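Local structure of farnesyl pyrophosphate synthase (Pseudomonas aeruginosa pao1, 3ZOU) at the geranyl diphosphate site. The protein catalyses the chain-elongating condensation of geranyl diphosphate with isopentenyl diphosphate to give farnesyl diphosphate. Numbering follows the deposited sequence. Chains: chain A/B, Farnesyl pyrophosphate synthase.

The geranyl diphosphate site. Residues chain A 80-81, 83-84, 90, 95, 154-155, 158, 181-182; chain B 112. With GPP (geranyl diphosphate), chain E; MG (magnesium ion), chain C; MG (magnesium ion), chain D.
Geranyl diphosphate is held here at both ends, by metals at the diphosphate and by side-chain carbons along the prenyl tail, as in prenyl synthases generally. Two magnesium ions, 3.1 Å apart and each near octahedral, join the substrate to A:Asp84 and A:Asp90 of the first aspartate-rich motif. A:Asp84, its CG anti to the backbone N (chi1 -179°), splits its carboxylate, OD1 to MG (chain C) and OD2 to MG (chain D). A:Asp90 instead bridges both ions through OD2, while its OD1 pairs with a water on MG (chain C). The alpha-phosphate oxygen O1A is a second bridge, and the beta-phosphate O1B closes a chelate on MG (chain D) at 1.9 Å; waters occupy further positions on both ions. MG (chain D) and the substrate are partly occupied.

Cationic side chains grip the diphosphate from its other sides. A:Arg95 NH1 gives a nearly straight hydrogen bond to the beta-phosphate O3B (3.0 Å), in the guanidinium plane, with A:Leu81 CB over one face. A:Lys181, bent at chi3 (75°), places NZ in a salt bridge, 3.0 Å from the alpha-phosphate O2A. Together with the metals, these charges would be expected to favour departure of the diphosphate.

The geranyl chain runs into a pocket lined mostly by side-chain carbons. A:Ser80 CB lies along its middle, A:Thr182 CG2 meets the C4 methyl, and A:Val155 CG2 approaches the terminal C10. B:Leu112 reaches in from the second subunit, its CD2 3.6 Å from C10, and crosses A:Gln158 at about a right angle. The bent A:Gln158 (chi2 74°) links the two regions: CB packs on C10, while NE2 donates to the anti lone pair of A:Asp84 OD1 at 2.8 Å.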
# COMPACT_ATOMS: atom_id res chain seq x y z
N SER A 80 -5.63 -8.62 -0.21
CA SER A 80 -7.04 -8.38 0.16
C SER A 80 -7.71 -9.63 0.67
O SER A 80 -8.46 -9.55 1.64
CB SER A 80 -7.80 -7.79 -1.03
OG SER A 80 -8.13 -8.78 -1.97
N LEU A 81 -7.32 -10.80 0.17
CA LEU A 81 -7.94 -12.08 0.62
C LEU A 81 -7.45 -12.42 2.03
O LEU A 81 -8.22 -12.91 2.83
CB LEU A 81 -7.63 -13.18 -0.40
CG LEU A 81 -8.24 -12.97 -1.81
CD1 LEU A 81 -7.85 -14.20 -2.64
CD2 LEU A 81 -9.72 -12.64 -1.75
N HIS A 83 -6.62 -10.31 4.41
CA HIS A 83 -7.37 -9.49 5.37
C HIS A 83 -8.83 -9.92 5.43
O HIS A 83 -9.39 -9.90 6.50
CB HIS A 83 -7.18 -8.00 5.11
CG HIS A 83 -5.85 -7.47 5.55
ND1 HIS A 83 -5.52 -6.13 5.48
CD2 HIS A 83 -4.78 -8.08 6.09
CE1 HIS A 83 -4.30 -5.95 5.93
NE2 HIS A 83 -3.82 -7.12 6.31
N ASP A 84 -9.44 -10.23 4.30
CA ASP A 84 -10.85 -10.66 4.24
C ASP A 84 -11.04 -11.94 5.11
O ASP A 84 -12.10 -12.11 5.70
CB ASP A 84 -11.24 -10.96 2.81
CG ASP A 84 -12.68 -11.40 2.66
OD1 ASP A 84 -13.63 -10.56 2.83
OD2 ASP A 84 -12.91 -12.59 2.39
N ASP A 90 -14.21 -12.02 7.59
CA ASP A 90 -15.03 -13.25 7.32
C ASP A 90 -14.73 -14.44 8.25
O ASP A 90 -15.49 -15.43 8.25
CB ASP A 90 -14.94 -13.65 5.87
CG ASP A 90 -15.67 -12.70 5.00
OD1 ASP A 90 -16.50 -11.87 5.50
OD2 ASP A 90 -15.40 -12.76 3.79
N ARG A 95 -9.26 -21.42 2.81
CA ARG A 95 -9.43 -20.79 1.52
C ARG A 95 -9.10 -21.84 0.46
O ARG A 95 -7.98 -22.38 0.43
CB ARG A 95 -8.54 -19.55 1.40
CG ARG A 95 -8.74 -18.91 -0.00
CD ARG A 95 -8.18 -17.49 -0.04
NE ARG A 95 -9.06 -16.55 0.63
CZ ARG A 95 -10.20 -16.03 0.18
NH1 ARG A 95 -10.70 -16.36 -1.04
NH2 ARG A 95 -10.88 -15.15 0.91
N MET A 154 -11.36 -0.93 -4.11
CA MET A 154 -11.46 -2.20 -3.49
C MET A 154 -11.78 -2.14 -1.97
O MET A 154 -12.67 -2.82 -1.50
CB MET A 154 -10.19 -3.00 -3.75
CG MET A 154 -10.15 -4.40 -3.19
SD MET A 154 -8.56 -5.22 -3.39
CE MET A 154 -7.66 -4.38 -2.07
N VAL A 155 -11.00 -1.36 -1.24
CA VAL A 155 -11.20 -1.26 0.19
C VAL A 155 -12.54 -0.64 0.48
O VAL A 155 -13.27 -1.12 1.33
CB VAL A 155 -10.04 -0.47 0.84
CG1 VAL A 155 -10.42 -0.02 2.28
CG2 VAL A 155 -8.80 -1.27 0.88
N GLN A 158 -15.13 -3.34 0.11
CA GLN A 158 -15.14 -4.20 1.28
C GLN A 158 -15.96 -3.51 2.37
O GLN A 158 -16.76 -4.20 3.00
CB GLN A 158 -13.75 -4.55 1.73
CG GLN A 158 -13.73 -5.52 2.90
CD GLN A 158 -14.07 -6.98 2.61
OE1 GLN A 158 -14.71 -7.28 1.47
NE2 GLN A 158 -13.74 -7.89 3.47
N LYS A 181 -15.90 -3.59 -4.98
CA LYS A 181 -15.20 -4.63 -4.26
C LYS A 181 -14.35 -5.48 -5.17
O LYS A 181 -13.24 -5.92 -4.78
CB LYS A 181 -16.18 -5.52 -3.51
CG LYS A 181 -15.48 -6.50 -2.56
CD LYS A 181 -16.43 -7.21 -1.67
CE LYS A 181 -17.16 -8.26 -2.43
NZ LYS A 181 -17.73 -9.27 -1.48
N THR A 182 -14.89 -5.79 -6.33
CA THR A 182 -14.11 -6.54 -7.34
C THR A 182 -13.92 -5.78 -8.65
O THR A 182 -12.88 -5.96 -9.31
CB THR A 182 -14.68 -7.94 -7.57
OG1 THR A 182 -16.05 -7.80 -7.87
CG2 THR A 182 -14.50 -8.82 -6.38
N LEU B 112 -9.58 -1.92 7.54
CA LEU B 112 -9.86 -1.36 6.22
C LEU B 112 -9.40 0.08 6.07
O LEU B 112 -8.77 0.44 5.08
CB LEU B 112 -11.31 -1.51 5.86
CG LEU B 112 -11.78 -2.91 5.68
CD1 LEU B 112 -13.29 -2.96 5.53
CD2 LEU B 112 -11.12 -3.65 4.52
C1 GPP E . -13.47 -11.44 -0.99
O1 GPP E . -14.91 -11.34 -1.02
C2 GPP E . -12.88 -10.10 -0.70
C3 GPP E . -12.56 -9.21 -1.66
C4 GPP E . -12.67 -9.65 -3.07
C5 GPP E . -11.96 -7.91 -1.37
C6 GPP E . -11.40 -7.90 0.07
C7 GPP E . -10.97 -6.53 0.35
C8 GPP E . -10.29 -6.10 1.41
C9 GPP E . -9.74 -6.93 2.58
C10 GPP E . -10.13 -4.62 1.25
PA GPP E . -15.79 -12.48 -0.30
O1A GPP E . -15.49 -12.46 1.22
O2A GPP E . -17.22 -12.17 -0.69
O3A GPP E . -15.30 -13.76 -1.14
PB GPP E . -14.53 -15.09 -0.63
O1B GPP E . -14.17 -14.81 0.82
O2B GPP E . -15.52 -16.23 -0.76
O3B GPP E . -13.36 -15.11 -1.61
MG MG C . -15.76 -11.03 2.60
MG MG D . -14.56 -13.87 2.39
O HOH W 1 -17.87 -11.29 2.64
O HOH W 2 -16.08 -9.37 1.15
O HOH W 3 -16.11 -9.74 4.27
O HOH W 4 -13.39 -15.11 3.57
O HOH W 5 -16.17 -15.11 2.70